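Local coordinates for protein KLLA0F20702p (Kluyveromyces lactis, PDB 5Y5A) that probably serves as the Est1 subunit of yeast telomerase, helping to recruit the enzyme to telomeres through its interaction with Cdc13, at residues Phe315-Leu320 and Phe362-Leu367; Leu345-Ile350 and Phe402-Asp407; Cys550-Asp555 and Tyr561-Val566. One frame throughout, in Å; residues are numbered along the deposited sequence.

Contact 1: residues Phe315-Leu320 and Phe362-Leu367; sequences FYILPL and FQDLIL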
loop_
_atom_site.group_PDB
_atom_site.type_symbol
_atom_site.label_atom_id
_atom_site.label_comp_id
_atom_site.label_asym_id
_atom_site.label_seq_id
_atom_site.Cartn_x
_atom_site.Cartn_y
_atom_site.Cartn_z
ATOM N N PHE A 315 3.178 13.101 -9.494
ATOM C CA PHE A 315 1.982 13.385 -10.270
ATOM C C PHE A 315 2.023 12.983 -11.737
ATOM O O PHE A 315 1.011 12.553 -12.273
ATOM C CB PHE A 315 1.661 14.875 -10.184
ATOM C CG PHE A 315 0.974 15.264 -8.918
ATOM C CD1 PHE A 315 1.695 15.471 -7.753
ATOM C CD2 PHE A 315 -0.401 15.406 -8.882
ATOM C CE1 PHE A 315 1.058 15.824 -6.583
ATOM C CE2 PHE A 315 -1.042 15.762 -7.713
ATOM C CZ PHE A 315 -0.311 15.974 -6.562
ATOM N N TYR A 316 3.164 13.135 -12.397
ATOM C CA TYR A 316 3.170 13.032 -13.851
ATOM C C TYR A 316 3.055 11.601 -14.335
ATOM O O TYR A 316 2.834 11.369 -15.518
ATOM C CB TYR A 316 4.417 13.698 -14.447
ATOM C CG TYR A 316 4.267 15.204 -14.571
ATOM C CD1 TYR A 316 3.347 15.882 -13.791
ATOM C CD2 TYR A 316 5.022 15.943 -15.479
ATOM C CE1 TYR A 316 3.189 17.241 -13.883
ATOM C CE2 TYR A 316 4.864 17.330 -15.584
ATOM C CZ TYR A 316 3.941 17.966 -14.777
ATOM O OH TYR A 316 3.753 19.336 -14.842
ATOM N N ILE A 317 3.178 10.633 -13.434
ATOM C CA ILE A 317 2.962 9.257 -13.838
ATOM C C ILE A 317 1.457 8.962 -13.881
ATOM O O ILE A 317 1.025 8.004 -14.509
ATOM C CB ILE A 317 3.676 8.249 -12.890
ATOM C CG1 ILE A 317 3.797 6.873 -13.558
ATOM C CG2 ILE A 317 2.967 8.173 -11.540
ATOM C CD1 ILE A 317 4.409 5.789 -12.667
ATOM N N LEU A 318 0.677 9.769 -13.202
ATOM C CA LEU A 318 -0.742 9.564 -13.120
ATOM C C LEU A 318 -1.472 9.640 -14.430
ATOM O O LEU A 318 -2.202 8.749 -14.744
ATOM C CB LEU A 318 -1.354 10.441 -12.061
ATOM C CG LEU A 318 -0.814 10.186 -10.673
ATOM C CD1 LEU A 318 -1.415 11.122 -9.670
ATOM C CD2 LEU A 318 -1.049 8.768 -10.241
ATOM N N PRO A 319 -1.279 10.681 -15.211
ATOM C CA PRO A 319 -1.960 10.698 -16.513
ATOM C C PRO A 319 -1.525 9.583 -17.462
ATOM O O PRO A 319 -2.286 9.232 -18.362
ATOM C CB PRO A 319 -1.570 12.062 -17.094
ATOM C CG PRO A 319 -1.290 12.903 -15.907
ATOM C CD PRO A 319 -0.618 11.969 -14.937
ATOM N N LEU A 320 -0.324 9.045 -17.273
ATOM C CA LEU A 320 0.166 7.995 -18.155
ATOM C C LEU A 320 -0.566 6.698 -17.844
ATOM O O LEU A 320 -1.026 5.996 -18.744
ATOM C CB LEU A 320 1.678 7.817 -18.001
ATOM C CG LEU A 320 2.429 9.137 -18.206
ATOM C CD1 LEU A 320 3.912 8.977 -17.899
ATOM C CD2 LEU A 320 2.229 9.643 -19.632
ATOM N N PHE A 362 10.588 4.815 -6.229
ATOM C CA PHE A 362 10.276 3.488 -5.745
ATOM C C PHE A 362 8.759 3.306 -5.689
ATOM O O PHE A 362 8.218 2.305 -6.166
ATOM C CB PHE A 362 10.919 3.305 -4.367
ATOM C CG PHE A 362 10.810 1.915 -3.806
ATOM C CD1 PHE A 362 11.747 0.950 -4.121
ATOM C CD2 PHE A 362 9.796 1.587 -2.920
ATOM C CE1 PHE A 362 11.662 -0.332 -3.591
ATOM C CE2 PHE A 362 9.713 0.309 -2.383
ATOM C CZ PHE A 362 10.646 -0.647 -2.722
ATOM N N GLN A 363 8.069 4.282 -5.108
ATOM C CA GLN A 363 6.612 4.216 -5.012
ATOM C C GLN A 363 5.979 4.151 -6.398
ATOM O O GLN A 363 5.054 3.377 -6.626
ATOM C CB GLN A 363 6.056 5.415 -4.240
ATOM C CG GLN A 363 4.573 5.260 -3.911
ATOM C CD GLN A 363 4.066 6.326 -2.965
ATOM O OE1 GLN A 363 4.098 6.151 -1.743
ATOM N NE2 GLN A 363 3.596 7.439 -3.523
ATOM N N ASP A 364 6.505 4.951 -7.323
ATOM C CA ASP A 364 6.017 4.979 -8.695
ATOM C C ASP A 364 6.095 3.603 -9.358
ATOM O O ASP A 364 5.187 3.209 -10.085
ATOM C CB ASP A 364 6.813 5.993 -9.527
ATOM C CG ASP A 364 6.349 7.428 -9.316
ATOM O OD1 ASP A 364 5.530 7.684 -8.404
ATOM O OD2 ASP A 364 6.828 8.307 -10.071
ATOM N N LEU A 365 7.191 2.889 -9.104
ATOM C CA LEU A 365 7.389 1.543 -9.637
ATOM C C LEU A 365 6.297 0.588 -9.166
ATOM O O LEU A 365 5.667 -0.094 -9.972
ATOM C CB LEU A 365 8.769 1.009 -9.235
ATOM C CG LEU A 365 9.015 -0.470 -9.532
ATOM C CD1 LEU A 365 9.176 -0.717 -11.026
ATOM C CD2 LEU A 365 10.229 -0.994 -8.762
ATOM N N ILE A 366 6.054 0.554 -7.862
ATOM C CA ILE A 366 5.029 -0.333 -7.315
ATOM C C ILE A 366 3.614 0.052 -7.757
ATOM O O ILE A 366 2.809 -0.820 -8.106
ATOM C CB ILE A 366 5.087 -0.357 -5.791
ATOM C CG1 ILE A 366 6.489 -0.779 -5.338
ATOM C CG2 ILE A 366 4.037 -1.310 -5.231
ATOM C CD1 ILE A 366 6.822 -0.294 -3.952
ATOM N N LEU A 367 3.311 1.349 -7.743
ATOM C CA LEU A 367 2.038 1.840 -8.270
ATOM C C LEU A 367 1.811 1.324 -9.697
ATOM O O LEU A 367 0.748 0.799 -10.021
ATOM C CB LEU A 367 2.008 3.366 -8.254
ATOM C CG LEU A 367 0.910 4.067 -9.054
ATOM C CD1 LEU A 367 -0.469 3.838 -8.424
ATOM C CD2 LEU A 367 1.202 5.555 -9.160
#
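Ile317 reaches across to Asp364 and Leu367 with two different branches, and the division of labour between them illustrates how one side chain can serve two neighbours a helical turn apart. With CG1 anti to the backbone N (chi1 -163°) and the chain extended beyond it, the long branch reaches toward the helix bearing Asp364. Its terminal CD1 comes to 3.7 Å from Asp364 O, while the same Ile317 CD1 is 4.0 Å from Asp364 CB. The short branch does something else: Ile317 CG2 sits 4.0 Å from Leu367 CD2 and also touches the Asp364 carboxylate group, 4.1 Å from OD1. Leu367 is the meeting point for a second residue, because Leu318 CD2 approaches Leu367 CD2 at 4.1 Å, the two leucines crossing at about a right angle. Leu367 CG stands anti to the backbone N (chi1 166°), which carries CD2 toward both Ile317 and Leu318. No hydrogen bond joins the segments. Ile317 lies within a type I turn that runs from Phe315 to Leu318, fastened by the hydrogen bond from Leu318 N to Phe315 O. Val259 of helix 251-263 also touches Leu367, and Leu346 touches Ile317. Such packing of a helix-joining turn against the side of a long helix belongs to the all-helical Est1 DNA/RNA binding domain, a member of the TPR clan.

Contact 2: residues Leu345-Ile350 and Phe402-Asp407; sequences LLFDKI and FTHLID
Phe347 and His404 mark the closest pairing of two helical segments that run in nearly the same direction, their short axes 10.8 Å apart and inclined at 22°. The CA atoms of Phe347 and His404 are 7.5 Å apart, enough for one imidazole to bridge the gap. With CG anti to the backbone N, the His404 ring extends toward the facing helix, and NE2 donates to Phe347 O over 2.8 Å. The bond is somewhat bent (149° at the hydrogen), the donor standing tilted from the carbonyl plane. It ties the histidine side chain to the main chain of the neighbouring helix. Near-parallel packing of this kind fits a TPR-clan helical array: between Ile350 and Phe362 the chain of 339-379 turns back, and helix 385-410 then resumes the direction of 345-350. Around the bond the contact is carbon against ring. Phe347 CD2 lies over the centre of one imidazole face, 3.3 Å from His404 CG, and the two rings meet obliquely with planes at 36°. Phe347 CB adds a CH-pi contact over the His404 ring. The bond and the oblique ring contact together probably limit rotation of the imidazole. One turn further on, Ile350 CG2 touches His404 CD2 at 3.9 Å and Leu405 CD2 at 4.0 Å, a single methyl serving both residues. Met425 and Met429 of helix 421-433 pack on Leu405, and Phe397 and Lys400 touch Phe347.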
loop_
_atom_site.group_PDB
_atom_site.type_symbol
_atom_site.label_atom_id
_atom_site.label_comp_id
_atom_site.label_asym_id
_atom_site.label_seq_id
_atom_site.Cartn_x
_atom_site.Cartn_y
_atom_site.Cartn_z
ATOM N N LEU A 345 8.891 14.492 -19.234
ATOM C CA LEU A 345 9.346 15.256 -18.076
ATOM C C LEU A 345 9.542 14.328 -16.882
ATOM O O LEU A 345 10.523 14.453 -16.149
ATOM C CB LEU A 345 8.359 16.375 -17.737
ATOM C CG LEU A 345 8.948 17.619 -17.067
ATOM C CD1 LEU A 345 10.138 18.124 -17.858
ATOM C CD2 LEU A 345 7.917 18.716 -16.950
ATOM N N LEU A 346 8.599 13.406 -16.689
ATOM C CA LEU A 346 8.746 12.342 -15.698
ATOM C C LEU A 346 10.062 11.578 -15.880
ATOM O O LEU A 346 10.803 11.373 -14.927
ATOM C CB LEU A 346 7.583 11.342 -15.789
ATOM C CG LEU A 346 7.722 10.128 -14.869
ATOM C CD1 LEU A 346 7.592 10.596 -13.432
ATOM C CD2 LEU A 346 6.711 9.018 -15.176
ATOM N N PHE A 347 10.326 11.134 -17.104
ATOM C CA PHE A 347 11.523 10.338 -17.373
ATOM C C PHE A 347 12.757 11.192 -17.189
ATOM O O PHE A 347 13.763 10.714 -16.665
ATOM C CB PHE A 347 11.485 9.724 -18.780
ATOM C CG PHE A 347 10.690 8.434 -18.867
ATOM C CD1 PHE A 347 9.391 8.367 -18.387
ATOM C CD2 PHE A 347 11.240 7.295 -19.444
ATOM C CE1 PHE A 347 8.659 7.182 -18.474
ATOM C CE2 PHE A 347 10.520 6.106 -19.529
ATOM C CZ PHE A 347 9.230 6.049 -19.058
ATOM N N ASP A 348 12.681 12.461 -17.588
ATOM C CA ASP A 348 13.816 13.378 -17.415
ATOM C C ASP A 348 14.120 13.634 -15.939
ATOM O O ASP A 348 15.280 13.608 -15.528
ATOM C CB ASP A 348 13.564 14.710 -18.132
ATOM C CG ASP A 348 13.765 14.615 -19.643
ATOM O OD1 ASP A 348 14.024 13.500 -20.157
ATOM O OD2 ASP A 348 13.651 15.655 -20.322
ATOM N N LYS A 349 13.082 13.885 -15.143
ATOM C CA LYS A 349 13.265 14.097 -13.707
ATOM C C LYS A 349 13.881 12.846 -13.066
ATOM O O LYS A 349 14.776 12.940 -12.233
ATOM C CB LYS A 349 11.935 14.443 -13.026
ATOM C CG LYS A 349 11.367 15.822 -13.390
ATOM C CD LYS A 349 12.370 16.924 -13.094
ATOM C CE LYS A 349 11.797 18.291 -13.361
ATOM N NZ LYS A 349 12.810 19.366 -13.147
ATOM N N ILE A 350 13.417 11.677 -13.483
ATOM C CA ILE A 350 13.948 10.420 -12.954
ATOM C C ILE A 350 15.450 10.287 -13.269
ATOM O O ILE A 350 16.238 9.911 -12.407
ATOM C CB ILE A 350 13.161 9.212 -13.502
ATOM C CG1 ILE A 350 11.742 9.201 -12.919
ATOM C CG2 ILE A 350 13.868 7.883 -13.185
ATOM C CD1 ILE A 350 10.860 8.077 -13.452
ATOM N N PHE A 402 10.721 0.342 -16.689
ATOM C CA PHE A 402 11.732 -0.569 -16.141
ATOM C C PHE A 402 13.120 -0.295 -16.716
ATOM O O PHE A 402 14.071 -0.055 -15.979
ATOM C CB PHE A 402 11.374 -2.034 -16.430
ATOM C CG PHE A 402 10.251 -2.583 -15.593
ATOM C CD1 PHE A 402 9.506 -1.764 -14.761
ATOM C CD2 PHE A 402 9.943 -3.938 -15.645
ATOM C CE1 PHE A 402 8.482 -2.281 -14.001
ATOM C CE2 PHE A 402 8.918 -4.460 -14.887
ATOM C CZ PHE A 402 8.183 -3.627 -14.061
ATOM N N THR A 403 13.235 -0.345 -18.040
ATOM C CA THR A 403 14.540 -0.188 -18.671
ATOM C C THR A 403 15.100 1.207 -18.436
ATOM O O THR A 403 16.312 1.387 -18.331
ATOM C CB THR A 403 14.481 -0.475 -20.182
ATOM O OG1 THR A 403 13.584 0.443 -20.812
ATOM C CG2 THR A 403 13.987 -1.879 -20.418
ATOM N N HIS A 404 14.223 2.197 -18.347
ATOM C CA HIS A 404 14.665 3.546 -18.000
ATOM C C HIS A 404 15.239 3.558 -16.575
ATOM O O HIS A 404 16.330 4.079 -16.344
ATOM C CB HIS A 404 13.515 4.547 -18.129
ATOM C CG HIS A 404 13.938 5.970 -17.974
ATOM N ND1 HIS A 404 14.726 6.619 -18.900
ATOM C CD2 HIS A 404 13.685 6.875 -16.998
ATOM C CE1 HIS A 404 14.941 7.860 -18.504
ATOM N NE2 HIS A 404 14.316 8.041 -17.353
ATOM N N LEU A 405 14.507 2.963 -15.635
ATOM C CA LEU A 405 14.989 2.796 -14.263
ATOM C C LEU A 405 16.327 2.081 -14.208
ATOM O O LEU A 405 17.232 2.502 -13.512
ATOM C CB LEU A 405 13.991 2.006 -13.423
ATOM C CG LEU A 405 12.846 2.771 -12.775
ATOM C CD1 LEU A 405 12.156 1.888 -11.747
ATOM C CD2 LEU A 405 13.382 4.046 -12.149
ATOM N N ILE A 406 16.427 0.965 -14.919
ATOM C CA ILE A 406 17.652 0.184 -14.921
ATOM C C ILE A 406 18.803 0.958 -15.571
ATOM O O ILE A 406 19.860 1.132 -14.970
ATOM C CB ILE A 406 17.454 -1.152 -15.652
ATOM C CG1 ILE A 406 16.434 -2.003 -14.894
ATOM C CG2 ILE A 406 18.797 -1.878 -15.797
ATOM C CD1 ILE A 406 15.805 -3.100 -15.712
ATOM N N ASP A 407 18.585 1.437 -16.792
ATOM C CA ASP A 407 19.650 2.086 -17.547
ATOM C C ASP A 407 20.122 3.383 -16.895
ATOM O O ASP A 407 21.317 3.621 -16.810
ATOM C CB ASP A 407 19.207 2.372 -18.988
ATOM C CG ASP A 407 18.919 1.100 -19.784
ATOM O OD1 ASP A 407 19.182 -0.010 -19.273
ATOM O OD2 ASP A 407 18.425 1.207 -20.924
#

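Contact 3: residues Cys550-Asp555 and Tyr561-Val566; sequences CGFKLD and YVHTAV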
loop_
_atom_site.group_PDB
_atom_site.type_symbol
_atom_site.label_atom_id
_atom_site.label_comp_id
_atom_site.label_asym_id
_atom_site.label_seq_id
_atom_site.Cartn_x
_atom_site.Cartn_y
_atom_site.Cartn_z
ATOM N N CYS A 550 15.915 -13.463 -26.667
ATOM C CA CYS A 550 16.571 -12.350 -27.342
ATOM C C CYS A 550 18.052 -12.609 -27.579
ATOM O O CYS A 550 18.817 -11.673 -27.811
ATOM C CB CYS A 550 16.393 -11.065 -26.534
ATOM S SG CYS A 550 14.663 -10.597 -26.272
ATOM N N GLY A 551 18.451 -13.875 -27.504
ATOM C CA GLY A 551 19.790 -14.282 -27.895
ATOM C C GLY A 551 20.908 -14.084 -26.887
ATOM O O GLY A 551 22.081 -14.262 -27.220
ATOM N N PHE A 552 20.568 -13.724 -25.656
ATOM C CA PHE A 552 21.600 -13.516 -24.639
ATOM C C PHE A 552 21.983 -14.839 -23.960
ATOM O O PHE A 552 21.120 -15.657 -23.630
ATOM C CB PHE A 552 21.135 -12.482 -23.606
ATOM C CG PHE A 552 20.959 -11.099 -24.175
ATOM C CD1 PHE A 552 22.052 -10.265 -24.357
ATOM C CD2 PHE A 552 19.702 -10.638 -24.539
ATOM C CE1 PHE A 552 21.896 -9.006 -24.888
ATOM C CE2 PHE A 552 19.537 -9.368 -25.064
ATOM C CZ PHE A 552 20.631 -8.554 -25.241
ATOM N N LYS A 553 23.284 -15.034 -23.767
ATOM C CA LYS A 553 23.831 -16.291 -23.259
ATOM C C LYS A 553 25.072 -16.016 -22.425
ATOM O O LYS A 553 25.743 -15.004 -22.621
ATOM C CB LYS A 553 24.193 -17.244 -24.411
ATOM C CG LYS A 553 23.029 -17.661 -25.309
ATOM C CD LYS A 553 22.358 -18.932 -24.807
ATOM C CE LYS A 553 21.196 -19.352 -25.709
ATOM N NZ LYS A 553 20.116 -18.317 -25.718
ATOM N N LEU A 554 25.395 -16.936 -21.525
ATOM C CA LEU A 554 26.604 -16.825 -20.721
ATOM C C LEU A 554 27.833 -17.307 -21.480
ATOM O O LEU A 554 27.932 -18.479 -21.828
ATOM C CB LEU A 554 26.454 -17.621 -19.427
ATOM C CG LEU A 554 27.564 -17.459 -18.392
ATOM C CD1 LEU A 554 27.638 -16.024 -17.906
ATOM C CD2 LEU A 554 27.331 -18.406 -17.231
ATOM N N ASP A 555 28.765 -16.392 -21.740
ATOM C CA ASP A 555 30.075 -16.739 -22.278
ATOM C C ASP A 555 30.864 -17.374 -21.144
ATOM O O ASP A 555 31.208 -16.699 -20.183
ATOM C CB ASP A 555 30.770 -15.486 -22.827
ATOM C CG ASP A 555 32.127 -15.761 -23.435
ATOM O OD1 ASP A 555 32.835 -16.697 -23.003
ATOM O OD2 ASP A 555 32.502 -15.000 -24.355
ATOM N N TYR A 561 27.439 -12.372 -19.531
ATOM C CA TYR A 561 26.399 -12.493 -20.550
ATOM C C TYR A 561 26.741 -11.646 -21.773
ATOM O O TYR A 561 27.121 -10.481 -21.656
ATOM C CB TYR A 561 25.025 -12.105 -19.974
ATOM C CG TYR A 561 24.477 -13.182 -19.060
ATOM C CD1 TYR A 561 23.762 -14.258 -19.574
ATOM C CD2 TYR A 561 24.723 -13.153 -17.698
ATOM C CE1 TYR A 561 23.293 -15.263 -18.751
ATOM C CE2 TYR A 561 24.255 -14.154 -16.867
ATOM C CZ TYR A 561 23.549 -15.207 -17.402
ATOM O OH TYR A 561 23.083 -16.202 -16.576
ATOM N N VAL A 562 26.631 -12.267 -22.942
ATOM C CA VAL A 562 26.872 -11.613 -24.224
ATOM C C VAL A 562 25.668 -11.863 -25.136
ATOM O O VAL A 562 24.853 -12.756 -24.877
ATOM C CB VAL A 562 28.156 -12.141 -24.932
ATOM C CG1 VAL A 562 29.425 -11.847 -24.127
ATOM C CG2 VAL A 562 28.030 -13.628 -25.206
ATOM N N HIS A 563 25.563 -11.095 -26.213
ATOM C CA HIS A 563 24.522 -11.352 -27.195
ATOM C C HIS A 563 25.027 -12.291 -28.288
ATOM O O HIS A 563 26.129 -12.129 -28.785
ATOM C CB HIS A 563 24.021 -10.055 -27.821
ATOM C CG HIS A 563 22.854 -10.259 -28.731
ATOM N ND1 HIS A 563 22.985 -10.338 -30.101
ATOM C CD2 HIS A 563 21.540 -10.451 -28.463
ATOM C CE1 HIS A 563 21.795 -10.550 -30.641
ATOM N NE2 HIS A 563 20.903 -10.624 -29.668
ATOM N N THR A 564 24.214 -13.274 -28.659
ATOM C CA THR A 564 24.638 -14.286 -29.613
ATOM C C THR A 564 23.661 -14.450 -30.767
ATOM O O THR A 564 22.533 -13.984 -30.710
ATOM C CB THR A 564 24.815 -15.663 -28.933
ATOM O OG1 THR A 564 23.546 -16.126 -28.447
ATOM C CG2 THR A 564 25.797 -15.561 -27.776
ATOM N N ALA A 565 24.129 -15.110 -31.818
ATOM C CA ALA A 565 23.279 -15.603 -32.892
ATOM C C ALA A 565 23.937 -16.859 -33.450
ATOM O O ALA A 565 25.125 -17.098 -33.222
ATOM C CB ALA A 565 23.087 -14.554 -33.974
ATOM N N VAL A 566 23.172 -17.666 -34.175
ATOM C CA VAL A 566 23.681 -18.940 -34.663
ATOM C C VAL A 566 24.492 -18.782 -35.948
ATOM O O VAL A 566 25.198 -19.703 -36.362
ATOM C CB VAL A 566 22.539 -19.932 -34.903
ATOM C CG1 VAL A 566 21.749 -20.142 -33.614
ATOM C CG2 VAL A 566 21.631 -19.426 -36.011
#
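Gly551 O is gripped twice by Thr564, whose hydroxyl OG1 reaches it at 2.7 Å and whose backbone N reaches it at 2.8 Å, from opposite faces of the carbonyl plane. Placing OG1 between the backbone N and the carbonyl carbon (chi1 65°) lets one residue supply both donors. Beyond this clasp the strands form an antiparallel beta hairpin. Lys553 and Val562 are its hydrogen-bonded pair: Lys553 N donates to Val562 O at 3.0 Å, and Val562 N returns a bond to Lys553 O at 2.9 Å, both nearly straight. The non-hydrogen-bonded pairs on either side, Phe552 with His563 and Leu554 with Tyr561, put their side chains on the same face. There His563 turns its ring edge to the face of Phe552 in a T-shaped pair, His563 CD2 standing over the centre of the Phe552 ring, the two centroids 5.0 Å apart. Leu554 instead lays CD1 over the Tyr561 ring as a CH-pi contact, 4.1 Å from CD1 to the ring centroid, and Leu554 CB comes 4.0 Å from Tyr561 CE1. A serine in place of Tyr561 would probably leave Leu554 without its aromatic platform and open a gap toward helix 526-546. The aromatic face is the one that docks: Phe552 packs on Cys450, Gln451 and Val454 of helix 447-462, while Tyr561 rests on Lys542 and Leu545 of helix 526-546 and its backbone N hydrogen-bonds to Asn458 OD1.

Overall arrangement
Place in the fold sets the chemistry of each contact. Contacts 1 and 2 are buried, share helix 339-379 and interlock, their centres about 11 Å apart: Leu365 CD1 meets Phe402 CE1 at 3.4 Å, and Leu320 packs on Leu346. Contact 1 is mainly aliphatic, with an aspartate at its side and no hydrogen bond across it, whereas contact 2 adds a histidine-to-main-chain bond and an oblique aromatic pair. Contact 3 is a surface hairpin near the C-terminus, its centre about 33 Å and about 26 Å from the centres of contacts 1 and 2. Backbone hydrogen bonds join its strands, with aromatic contacts on one face, yet helix 447-462 links it indirectly to contact 2, packing against both Phe552 and Ile406.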